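Local coordinates for protein nitroalkane oxidase (PDB 3MKH) that oxidises primary and secondary nitroalkanes to aldehydes or ketones with FAD and molecular oxygen, releasing nitrite and hydrogen peroxide, at residues G13-Q16 and A17-L21; P28-Q31 and T32-H36; G303-P306 and L307-Q311; A326-A329 and L330-A334. All coordinates share one frame; numbering follows the deposited sequence.

Contact 1 (G13-Q16 and A17-L21); sequences GTYQ and AARSL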
loop_
_atom_site.group_PDB
_atom_site.type_symbol
_atom_site.label_atom_id
_atom_site.label_comp_id
_atom_site.label_asym_id
_atom_site.label_seq_id
_atom_site.Cartn_x
_atom_site.Cartn_y
_atom_site.Cartn_z
ATOM N N GLY A 13 5.007 -27.448 -25.227
ATOM C CA GLY A 13 5.563 -28.722 -24.815
ATOM C C GLY A 13 6.188 -28.629 -23.435
ATOM O O GLY A 13 5.993 -29.501 -22.577
ATOM N N THR A 14 6.931 -27.552 -23.210
ATOM C CA THR A 14 7.544 -27.320 -21.913
ATOM C C THR A 14 6.486 -27.211 -20.818
ATOM O O THR A 14 6.628 -27.817 -19.763
ATOM C CB THR A 14 8.433 -26.061 -21.935
ATOM O OG1 THR A 14 9.536 -26.282 -22.822
ATOM C CG2 THR A 14 8.971 -25.745 -20.546
ATOM N N TYR A 15 5.427 -26.451 -21.082
ATOM C CA TYR A 15 4.325 -26.309 -20.129
ATOM C C TYR A 15 3.712 -27.666 -19.784
ATOM O O TYR A 15 3.524 -27.990 -18.615
ATOM C CB TYR A 15 3.247 -25.373 -20.678
ATOM C CG TYR A 15 2.037 -25.206 -19.770
ATOM C CD1 TYR A 15 2.177 -24.731 -18.469
ATOM C CD2 TYR A 15 0.759 -25.524 -20.213
ATOM C CE1 TYR A 15 1.080 -24.579 -17.636
ATOM C CE2 TYR A 15 -0.357 -25.375 -19.381
ATOM C CZ TYR A 15 -0.189 -24.899 -18.099
ATOM O OH TYR A 15 -1.273 -24.724 -17.267
ATOM N N GLN A 16 3.408 -28.463 -20.805
ATOM C CA GLN A 16 2.805 -29.773 -20.577
ATOM C C GLN A 16 3.736 -30.722 -19.819
ATOM O O GLN A 16 3.298 -31.421 -18.893
ATOM C CB GLN A 16 2.327 -30.399 -21.895
ATOM C CG GLN A 16 1.166 -29.651 -22.533
ATOM C CD GLN A 16 -0.020 -29.517 -21.593
ATOM O OE1 GLN A 16 -0.260 -30.382 -20.736
ATOM N NE2 GLN A 16 -0.769 -28.428 -21.739
ATOM N N ALA A 17 5.013 -30.738 -20.191
ATOM C CA ALA A 17 5.997 -31.539 -19.459
ATOM C C ALA A 17 6.128 -31.075 -18.001
ATOM O O ALA A 17 6.271 -31.895 -17.091
ATOM C CB ALA A 17 7.358 -31.491 -20.148
ATOM N N ALA A 18 6.090 -29.763 -17.785
ATOM C CA ALA A 18 6.184 -29.220 -16.425
ATOM C C ALA A 18 5.009 -29.696 -15.563
ATOM O O ALA A 18 5.190 -30.095 -14.410
ATOM C CB ALA A 18 6.239 -27.698 -16.464
ATOM N N ARG A 19 3.805 -29.655 -16.126
ATOM C CA ARG A 19 2.622 -30.136 -15.408
ATOM C C ARG A 19 2.806 -31.596 -14.990
ATOM O O ARG A 19 2.523 -31.982 -13.843
ATOM C CB ARG A 19 1.370 -29.998 -16.274
ATOM C CG ARG A 19 0.981 -28.564 -16.607
ATOM C CD ARG A 19 -0.236 -28.547 -17.535
ATOM N NE ARG A 19 -1.440 -28.967 -16.831
ATOM C CZ ARG A 19 -2.082 -30.105 -17.053
ATOM N NH1 ARG A 19 -1.653 -30.942 -17.994
ATOM N NH2 ARG A 19 -3.165 -30.399 -16.343
ATOM N N SER A 20 3.295 -32.407 -15.920
ATOM C CA SER A 20 3.502 -33.831 -15.664
ATOM C C SER A 20 4.608 -34.092 -14.625
ATOM O O SER A 20 4.457 -34.915 -13.714
ATOM C CB SER A 20 3.811 -34.552 -16.990
ATOM O OG SER A 20 3.956 -35.945 -16.798
ATOM N N LEU A 21 5.727 -33.386 -14.756
ATOM C CA LEU A 21 6.810 -33.517 -13.789
ATOM C C LEU A 21 6.369 -33.154 -12.370
ATOM O O LEU A 21 6.635 -33.886 -11.393
ATOM C CB LEU A 21 7.963 -32.607 -14.184
ATOM C CG LEU A 21 9.185 -32.918 -13.320
ATOM C CD1 LEU A 21 10.080 -33.893 -14.073
ATOM C CD2 LEU A 21 9.936 -31.660 -12.940
#
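With CG of Y15 anti to the backbone N (chi1 178°) and CG of R19 anti to the carbonyl carbon, the two side chains come together and cross at a slant, the ring and guanidinium planes 44° apart. The R19 methylene CD settles over one face of the Y15 ring, 3.9 Å from the ring centroid and displaced toward the rim, in a CH-pi contact. A bend at chi3 of R19 then carries the guanidinium past the ring to the neighbouring Q16. There R19 NH1 donates to Q16 OE1 over 3.1 Å, meeting a lone pair in the amide plane, although the N-H is bent to 139° and the acceptor lies somewhat out of the guanidinium plane. Replacing Y15 by alanine is likely to leave the R19 methylenes without their aromatic support and Y426 of the second subunit without its stacking mate. The backbone carries the usual i to i+4 bonds, among them R19 N to Y15 O at 3.0 Å. A18 faces L81 and E84 of helix 75-88. This is a surface i/i+3/i+4 side-chain cluster on an alpha-helix of the N-terminal acyl-CoA dehydrogenase domain.

Contact 2 (P28-Q31 and T32-H36); sequences PARQ and TYLQH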
loop_
_atom_site.group_PDB
_atom_site.type_symbol
_atom_site.label_atom_id
_atom_site.label_comp_id
_atom_site.label_asym_id
_atom_site.label_seq_id
_atom_site.Cartn_x
_atom_site.Cartn_y
_atom_site.Cartn_z
ATOM N N PRO A 28 4.502 -36.515 -5.021
ATOM C CA PRO A 28 4.917 -37.647 -4.187
ATOM C C PRO A 28 6.061 -37.312 -3.226
ATOM O O PRO A 28 6.091 -37.852 -2.128
ATOM C CB PRO A 28 5.363 -38.692 -5.214
ATOM C CG PRO A 28 4.560 -38.381 -6.425
ATOM C CD PRO A 28 4.462 -36.876 -6.450
ATOM N N ALA A 29 6.980 -36.443 -3.629
ATOM C CA ALA A 29 8.041 -36.000 -2.737
ATOM C C ALA A 29 7.416 -35.394 -1.477
ATOM O O ALA A 29 7.888 -35.637 -0.380
ATOM C CB ALA A 29 8.958 -34.980 -3.437
ATOM N N ARG A 30 6.359 -34.602 -1.645
ATOM C CA ARG A 30 5.683 -33.975 -0.511
ATOM C C ARG A 30 5.059 -35.017 0.455
ATOM O O ARG A 30 5.228 -34.929 1.681
ATOM C CB ARG A 30 4.614 -33.004 -1.012
ATOM C CG ARG A 30 3.623 -32.500 0.056
ATOM C CD ARG A 30 3.956 -31.092 0.501
ATOM N NE ARG A 30 3.041 -30.568 1.519
ATOM C CZ ARG A 30 3.368 -29.613 2.383
ATOM N NH1 ARG A 30 4.586 -29.084 2.353
ATOM N NH2 ARG A 30 2.490 -29.184 3.285
ATOM N N GLN A 31 4.338 -35.993 -0.085
ATOM C CA GLN A 31 3.695 -36.988 0.782
ATOM C C GLN A 31 4.754 -37.814 1.518
ATOM O O GLN A 31 4.539 -38.287 2.638
ATOM C CB GLN A 31 2.731 -37.884 0.002
ATOM C CG GLN A 31 1.510 -37.137 -0.557
ATOM C CD GLN A 31 0.881 -36.163 0.446
ATOM O OE1 GLN A 31 0.809 -34.950 0.188
ATOM N NE2 GLN A 31 0.413 -36.686 1.589
ATOM N N THR A 32 5.911 -37.952 0.891
ATOM C CA THR A 32 7.025 -38.639 1.511
ATOM C C THR A 32 7.653 -37.862 2.669
ATOM O O THR A 32 7.758 -38.399 3.780
ATOM C CB THR A 32 8.078 -39.005 0.466
ATOM O OG1 THR A 32 7.525 -40.004 -0.395
ATOM C CG2 THR A 32 9.342 -39.548 1.133
ATOM N N TYR A 33 8.049 -36.608 2.444
ATOM C CA TYR A 33 8.751 -35.877 3.514
ATOM C C TYR A 33 7.859 -35.482 4.705
ATOM O O TYR A 33 8.328 -35.333 5.839
ATOM C CB TYR A 33 9.613 -34.712 2.976
ATOM C CG TYR A 33 8.908 -33.464 2.468
ATOM C CD1 TYR A 33 8.176 -32.644 3.322
ATOM C CD2 TYR A 33 9.060 -33.047 1.142
ATOM C CE1 TYR A 33 7.559 -31.464 2.850
ATOM C CE2 TYR A 33 8.446 -31.880 0.672
ATOM C CZ TYR A 33 7.706 -31.097 1.528
ATOM O OH TYR A 33 7.098 -29.944 1.072
ATOM N N LEU A 34 6.569 -35.351 4.445
ATOM C CA LEU A 34 5.572 -35.073 5.484
ATOM C C LEU A 34 5.519 -36.152 6.591
ATOM O O LEU A 34 5.002 -35.916 7.688
ATOM C CB LEU A 34 4.193 -34.939 4.828
ATOM C CG LEU A 34 3.501 -33.573 4.791
ATOM C CD1 LEU A 34 4.454 -32.420 4.949
ATOM C CD2 LEU A 34 2.627 -33.404 3.553
ATOM N N GLN A 35 6.063 -37.329 6.313
ATOM C CA GLN A 35 6.144 -38.381 7.332
ATOM C C GLN A 35 7.170 -38.064 8.426
ATOM O O GLN A 35 7.165 -38.667 9.507
ATOM C CB GLN A 35 6.489 -39.712 6.670
ATOM C CG GLN A 35 5.569 -40.057 5.500
ATOM C CD GLN A 35 4.415 -40.959 5.898
ATOM O OE1 GLN A 35 3.468 -40.529 6.571
ATOM N NE2 GLN A 35 4.486 -42.222 5.477
ATOM N N HIS A 36 8.060 -37.123 8.144
ATOM C CA HIS A 36 9.054 -36.716 9.125
ATOM C C HIS A 36 8.618 -35.422 9.789
ATOM O O HIS A 36 7.800 -34.683 9.233
ATOM C CB HIS A 36 10.421 -36.541 8.467
ATOM C CG HIS A 36 10.967 -37.800 7.876
ATOM N ND1 HIS A 36 11.281 -38.902 8.640
ATOM C CD2 HIS A 36 11.243 -38.139 6.593
ATOM C CE1 HIS A 36 11.737 -39.864 7.857
ATOM N NE2 HIS A 36 11.724 -39.428 6.609
#
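R30 reaches forward near the C-terminal end of helix 9-33 to lie between Y33 and L34. From CB its chain starts with CG anti to the backbone N (chi1 167°), and CG meets L34 CD2 at 3.7 Å. The chain bends at chi2, which brings CD to 3.4 Å from Y33 OH. NE lies 3.5 Å from L34 CD2, while the other methyl of the leucine, CD1, sits over the centre of one guanidinium face, 4.0 Å from R30 CZ. At the tip, NH1 donates to Y33 OH over 2.9 Å with an N-H angle of 154°, and the hydroxyl lies at the guanidinium edge close to its plane. The other terminal nitrogen, NH2, forms a salt bridge with D387. Y33 itself is turned back over the preceding helical turn: its chi1 of 73° places CG between the backbone N and the carbonyl carbon, and one ring face covers R30 CA, which is 4.0 Å from the centroid. The phenol oxygen is also hydrogen-bonded to E89. A phenylalanine in place of Y33 would probably keep the ring over R30 CA but deprive R30 NH1 and E89 of the hydroxyl they share. In the backbone, L34 N bonds to R30 O at 3.1 Å, and a type I turn from Y33 to H36 leads the chain off. The arginine thus has an aliphatic cover on one face and polar partners at its ends, and its charge is probably balanced by the two acidic residues, D387 directly and E89 through the shared phenol.

Contact 3 (G303-P306 and L307-Q311); sequences GAVP and LLERQ. With FAD (flavin-adenine dinucleotide), chain H.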
loop_
_atom_site.group_PDB
_atom_site.type_symbol
_atom_site.label_atom_id
_atom_site.label_comp_id
_atom_site.label_asym_id
_atom_site.label_seq_id
_atom_site.Cartn_x
_atom_site.Cartn_y
_atom_site.Cartn_z
ATOM N N GLY A 303 -24.151 -18.443 3.262
ATOM C CA GLY A 303 -24.813 -17.254 2.760
ATOM C C GLY A 303 -26.090 -17.510 1.979
ATOM O O GLY A 303 -26.443 -18.652 1.678
ATOM N N ALA A 304 -26.787 -16.424 1.660
ATOM C CA ALA A 304 -27.956 -16.481 0.789
ATOM C C ALA A 304 -27.521 -16.489 -0.681
ATOM O O ALA A 304 -28.298 -16.840 -1.572
ATOM C CB ALA A 304 -28.894 -15.293 1.072
ATOM N N VAL A 305 -26.272 -16.096 -0.920
ATOM C CA VAL A 305 -25.707 -16.078 -2.267
ATOM C C VAL A 305 -24.346 -16.774 -2.265
ATOM O O VAL A 305 -23.782 -17.040 -1.198
ATOM C CB VAL A 305 -25.548 -14.633 -2.801
ATOM C CG1 VAL A 305 -26.913 -13.968 -2.992
ATOM C CG2 VAL A 305 -24.671 -13.813 -1.867
ATOM N N PRO A 306 -23.825 -17.099 -3.459
ATOM C CA PRO A 306 -22.472 -17.663 -3.569
ATOM C C PRO A 306 -21.432 -16.718 -2.974
ATOM O O PRO A 306 -21.643 -15.500 -2.971
ATOM C CB PRO A 306 -22.265 -17.774 -5.082
ATOM C CG PRO A 306 -23.645 -17.877 -5.645
ATOM C CD PRO A 306 -24.512 -17.041 -4.762
ATOM N N LEU A 307 -20.328 -17.262 -2.476
ATOM C CA LEU A 307 -19.298 -16.428 -1.872
ATOM C C LEU A 307 -18.770 -15.390 -2.874
ATOM O O LEU A 307 -18.466 -14.260 -2.502
ATOM C CB LEU A 307 -18.170 -17.276 -1.261
ATOM C CG LEU A 307 -17.147 -16.516 -0.397
ATOM C CD1 LEU A 307 -17.840 -15.794 0.755
ATOM C CD2 LEU A 307 -16.048 -17.429 0.132
ATOM N N LEU A 308 -18.698 -15.749 -4.152
ATOM C CA LEU A 308 -18.227 -14.794 -5.158
ATOM C C LEU A 308 -19.179 -13.613 -5.379
ATOM O O LEU A 308 -18.803 -12.618 -6.002
ATOM C CB LEU A 308 -17.885 -15.481 -6.486
ATOM C CG LEU A 308 -16.435 -15.955 -6.659
ATOM C CD1 LEU A 308 -16.268 -16.707 -7.968
ATOM C CD2 LEU A 308 -15.452 -14.785 -6.568
ATOM N N GLU A 309 -20.397 -13.693 -4.848
ATOM C CA GLU A 309 -21.310 -12.566 -5.003
ATOM C C GLU A 309 -21.100 -11.442 -3.997
ATOM O O GLU A 309 -21.667 -10.358 -4.147
ATOM C CB GLU A 309 -22.768 -13.016 -5.073
ATOM C CG GLU A 309 -23.176 -13.408 -6.491
ATOM C CD GLU A 309 -24.633 -13.803 -6.605
ATOM O OE1 GLU A 309 -25.502 -13.034 -6.125
ATOM O OE2 GLU A 309 -24.902 -14.880 -7.182
ATOM N N ARG A 310 -20.263 -11.690 -2.994
ATOM C CA ARG A 310 -19.862 -10.633 -2.076
ATOM C C ARG A 310 -18.825 -9.748 -2.746
ATOM O O ARG A 310 -17.713 -10.201 -3.027
ATOM C CB ARG A 310 -19.265 -11.239 -0.802
ATOM C CG ARG A 310 -20.054 -12.411 -0.249
ATOM C CD ARG A 310 -21.403 -11.944 0.259
ATOM N NE ARG A 310 -22.242 -13.042 0.733
ATOM C CZ ARG A 310 -23.495 -12.885 1.157
ATOM N NH1 ARG A 310 -24.050 -11.673 1.158
ATOM N NH2 ARG A 310 -24.193 -13.935 1.572
ATOM N N GLN A 311 -19.171 -8.486 -2.996
ATOM C CA GLN A 311 -18.220 -7.550 -3.581
ATOM C C GLN A 311 -16.866 -7.586 -2.863
ATOM O O GLN A 311 -15.819 -7.425 -3.497
ATOM C CB GLN A 311 -18.760 -6.112 -3.576
ATOM C CG GLN A 311 -19.807 -5.816 -4.649
ATOM C CD GLN A 311 -20.060 -4.324 -4.853
ATOM O OE1 GLN A 311 -20.724 -3.928 -5.814
ATOM N NE2 GLN A 311 -19.523 -3.492 -3.958
HETATM P PA FAD H . -16.741 -16.591 7.820
HETATM O O1A FAD H . -18.185 -16.810 7.842
HETATM O O2A FAD H . -15.853 -17.740 8.021
HETATM O O5B FAD H . -16.368 -15.833 6.430
HETATM C C5B FAD H . -15.091 -16.025 5.801
HETATM C C4B FAD H . -14.828 -15.061 4.622
HETATM O O4B FAD H . -15.933 -15.126 3.695
HETATM C C3B FAD H . -14.754 -13.610 5.086
HETATM O O3B FAD H . -13.402 -13.261 5.395
HETATM C C2B FAD H . -15.240 -12.827 3.865
HETATM O O2B FAD H . -14.158 -12.556 2.981
HETATM C C1B FAD H . -16.212 -13.784 3.175
HETATM N N9A FAD H . -17.629 -13.374 3.440
HETATM C C8A FAD H . -18.575 -14.136 3.982
HETATM N N7A FAD H . -19.710 -13.447 4.061
HETATM C C5A FAD H . -19.496 -12.237 3.563
HETATM C C6A FAD H . -20.295 -11.110 3.386
HETATM N N6A FAD H . -21.578 -11.097 3.752
HETATM N N1A FAD H . -19.749 -10.022 2.836
HETATM C C2A FAD H . -18.480 -10.015 2.465
HETATM N N3A FAD H . -17.695 -11.069 2.621
HETATM C C4A FAD H . -18.173 -12.191 3.168
HETATM N N1 FAD H . -15.059 -17.988 17.581
HETATM C C2 FAD H . -15.888 -17.984 18.699
HETATM O O2 FAD H . -17.089 -18.170 18.556
HETATM N N3 FAD H . -15.352 -17.772 19.971
HETATM C C4 FAD H . -13.983 -17.567 20.126
HETATM O O4 FAD H . -13.514 -17.384 21.246
HETATM C C4X FAD H . -13.158 -17.570 19.009
HETATM N N5 FAD H . -11.783 -17.365 19.144
HETATM C C5X FAD H . -10.941 -17.732 18.093
HETATM C C6 FAD H . -9.579 -17.882 18.313
HETATM C C7 FAD H . -8.743 -18.248 17.269
HETATM C C7M FAD H . -7.245 -18.414 17.506
HETATM C C8 FAD H . -9.273 -18.458 16.006
HETATM C C8M FAD H . -8.357 -18.864 14.853
HETATM C C9 FAD H . -10.637 -18.308 15.787
HETATM C C9A FAD H . -11.474 -17.941 16.831
HETATM N N10 FAD H . -12.851 -17.787 16.630
HETATM C C10 FAD H . -13.693 -17.781 17.742
HETATM C "C1'" FAD H . -13.418 -17.635 15.269
HETATM C "C2'" FAD H . -13.237 -16.203 14.764
HETATM O "O2'" FAD H . -13.897 -15.301 15.647
HETATM C "C3'" FAD H . -13.738 -16.008 13.319
HETATM O "O3'" FAD H . -13.544 -14.648 12.936
HETATM C "C4'" FAD H . -15.214 -16.360 13.124
HETATM O "O4'" FAD H . -15.362 -17.763 12.986
HETATM C "C5'" FAD H . -15.739 -15.702 11.849
HETATM O "O5'" FAD H . -14.872 -15.977 10.745
HETATM P P FAD H . -14.951 -15.113 9.404
HETATM O O1P FAD H . -14.908 -13.683 9.769
HETATM O O2P FAD H . -13.972 -15.650 8.452
HETATM O O3P FAD H . -16.423 -15.469 8.899
HETATM O O HOH W 1 -22.046 -15.824 0.613
#
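V305 CG2 and the adenine amino group of FAD enclose the guanidinium of R310 from opposite faces. The valine methyl stands over the centre, 3.4 Å from R310 CZ, while FAD N6A lies over the other face, offset toward the rim. Lower in the chain R310 CD packs 3.4 Å from FAD C6A, so the aliphatic part of the arginine also lines the adenine. The side chain gets there by a bend at chi2 (-67°), after which it runs extended to its tip. G303 CA borders the guanidinium edge, 3.6 Å from R310 NH2.

Water 1 links the two parts of the loop, accepting from R310 NE at 2.8 Å and donating to V305 O. The charge finds its counterpart across the interface, where R310 NH2 forms a salt bridge with E145 of the third subunit, a carboxylate that also accepts from A304 N. E309 packs against V305, its side chain crossing at about a right angle, and its OE2 comes to 3.3 Å from P306 CD. That glutamate starts the next layer: E309 N bonds to P306 O at 2.9 Å, approaching from above the carbonyl plane, and so closes the short 3-10 turn 307-309. On the cofactor side, L307 CD1 touches FAD C1B of the ribose at 3.5 Å. L307 and R310 thus line the adenosine end of the FAD pocket, at a subunit interface. The loop joins helix 262-298 to helix 311-340, with R310 as N-cap residue of the latter; L307 packs on F295 and A296 of the first helix and on F313 of the second.

Contact 4 (A326-A329 and L330-A334); sequences AARA and LTWKA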
loop_
_atom_site.group_PDB
_atom_site.type_symbol
_atom_site.label_atom_id
_atom_site.label_comp_id
_atom_site.label_asym_id
_atom_site.label_seq_id
_atom_site.Cartn_x
_atom_site.Cartn_y
_atom_site.Cartn_z
ATOM N N ALA A 326 0.092 -9.194 -14.203
ATOM C CA ALA A 326 1.230 -8.271 -14.316
ATOM C C ALA A 326 2.561 -8.955 -14.023
ATOM O O ALA A 326 3.551 -8.737 -14.725
ATOM C CB ALA A 326 1.051 -7.090 -13.375
ATOM N N ALA A 327 2.592 -9.754 -12.955
ATOM C CA ALA A 327 3.808 -10.471 -12.555
ATOM C C ALA A 327 4.340 -11.397 -13.660
ATOM O O ALA A 327 5.546 -11.397 -13.954
ATOM C CB ALA A 327 3.564 -11.284 -11.241
ATOM N N ARG A 328 3.456 -12.194 -14.253
ATOM C CA ARG A 328 3.884 -13.120 -15.315
ATOM C C ARG A 328 4.369 -12.354 -16.546
ATOM O O ARG A 328 5.391 -12.691 -17.125
ATOM C CB ARG A 328 2.788 -14.122 -15.729
ATOM C CG ARG A 328 3.342 -15.221 -16.635
ATOM C CD ARG A 328 2.260 -16.151 -17.184
ATOM N NE ARG A 328 1.618 -16.917 -16.126
ATOM C CZ ARG A 328 0.384 -16.695 -15.686
ATOM N NH1 ARG A 328 -0.353 -15.713 -16.210
ATOM N NH2 ARG A 328 -0.112 -17.453 -14.712
ATOM N N ALA A 329 3.621 -11.324 -16.933
ATOM C CA ALA A 329 3.972 -10.484 -18.078
ATOM C C ALA A 329 5.366 -9.885 -17.900
ATOM O O ALA A 329 6.196 -9.933 -18.819
ATOM C CB ALA A 329 2.918 -9.379 -18.256
ATOM N N LEU A 330 5.619 -9.329 -16.710
ATOM C CA LEU A 330 6.918 -8.754 -16.380
ATOM C C LEU A 330 8.015 -9.822 -16.370
ATOM O O LEU A 330 9.097 -9.615 -16.922
ATOM C CB LEU A 330 6.876 -8.020 -15.023
ATOM C CG LEU A 330 8.243 -7.452 -14.602
ATOM C CD1 LEU A 330 8.777 -6.530 -15.672
ATOM C CD2 LEU A 330 8.172 -6.717 -13.267
ATOM N N THR A 331 7.736 -10.964 -15.738
ATOM C CA THR A 331 8.718 -12.044 -15.704
ATOM C C THR A 331 9.103 -12.489 -17.126
ATOM O O THR A 331 10.277 -12.707 -17.419
ATOM C CB THR A 331 8.219 -13.255 -14.887
ATOM O OG1 THR A 331 8.118 -12.882 -13.509
ATOM C CG2 THR A 331 9.192 -14.417 -15.005
ATOM N N TRP A 332 8.113 -12.647 -18.001
ATOM C CA TRP A 332 8.403 -13.100 -19.374
ATOM C C TRP A 332 9.161 -12.038 -20.184
ATOM O O TRP A 332 10.043 -12.358 -20.987
ATOM C CB TRP A 332 7.119 -13.521 -20.086
ATOM C CG TRP A 332 6.575 -14.847 -19.592
ATOM C CD1 TRP A 332 6.976 -15.542 -18.480
ATOM C CD2 TRP A 332 5.547 -15.635 -20.203
ATOM N NE1 TRP A 332 6.254 -16.713 -18.362
ATOM C CE2 TRP A 332 5.373 -16.792 -19.407
ATOM C CE3 TRP A 332 4.759 -15.478 -21.350
ATOM C CZ2 TRP A 332 4.438 -17.782 -19.718
ATOM C CZ3 TRP A 332 3.826 -16.460 -21.654
ATOM C CH2 TRP A 332 3.679 -17.599 -20.843
ATOM N N LYS A 333 8.817 -10.772 -19.978
ATOM C CA LYS A 333 9.574 -9.693 -20.622
ATOM C C LYS A 333 11.052 -9.749 -20.212
ATOM O O LYS A 333 11.952 -9.675 -21.060
ATOM C CB LYS A 333 8.952 -8.319 -20.311
ATOM C CG LYS A 333 9.830 -7.133 -20.693
ATOM C CD LYS A 333 10.084 -7.053 -22.196
ATOM C CE LYS A 333 11.124 -5.937 -22.510
ATOM N NZ LYS A 333 11.408 -5.731 -23.961
ATOM N N ALA A 334 11.304 -9.877 -18.912
ATOM C CA ALA A 334 12.667 -9.972 -18.406
ATOM C C ALA A 334 13.361 -11.218 -18.950
ATOM O O ALA A 334 14.534 -11.169 -19.305
ATOM C CB ALA A 334 12.683 -9.988 -16.863
#
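R328 and W332, one helical turn apart, lie side by side and point the same way. R328 leaves the backbone with CG anti to N (chi1 -169°) and stays extended through chi2, which lays its methylenes along the indole. CG sits over one face, 3.9 Å from the centroid of the five-membered ring in a CH-pi contact, and CD follows at the rim of the six-membered ring, 3.7 Å from W332 CZ2. The chain bends only at chi3, so that the guanidinium turns away from the ring, its plane 65° from that of the indole, toward salt bridges with E83 and E325. W332, with chi1 -74°, extends beside helix 75-88, against I76 and I80.

T331 takes a different course. Its OG1, beside the backbone N, folds back to donate to A327 O at 3.0 Å. The same oxygen accepts T331 N at 2.9 Å, and the two donors arrive from opposite faces of the carbonyl plane, gripping it twice. This lets a buried hydroxyl find its partner within its own helix, while V282 and C359 pack on T331. A329 meets its own copy, A329 of the second subunit. The arrangement is a buried turn of the C-terminal helical bundle of the acyl-CoA dehydrogenase fold, at a subunit interface.

Overall arrangement
Contacts 1 and 2 follow each other on helix 9-33, their centres 22 Å apart, whereas contacts 3 and 4 belong to the C-terminal domain, the segment 303-311 leading into helix 311-340, which carries contact 4. Helix 75-88 bridges the two domains: contact 1 packs on it, and so does W332 of contact 4, the centres being 20 Å apart. Only contact 3 touches FAD directly, at its adenine end; its centre is about 32 Å from that of contact 4. The T331 side chain of contact 4 is about 12 Å from that of D399, the inferred proton acceptor, and the side chain of Y33 in contact 2 is about 12 Å from a bound FAD. Contacts 1, 3 and 4 all reach the second subunit.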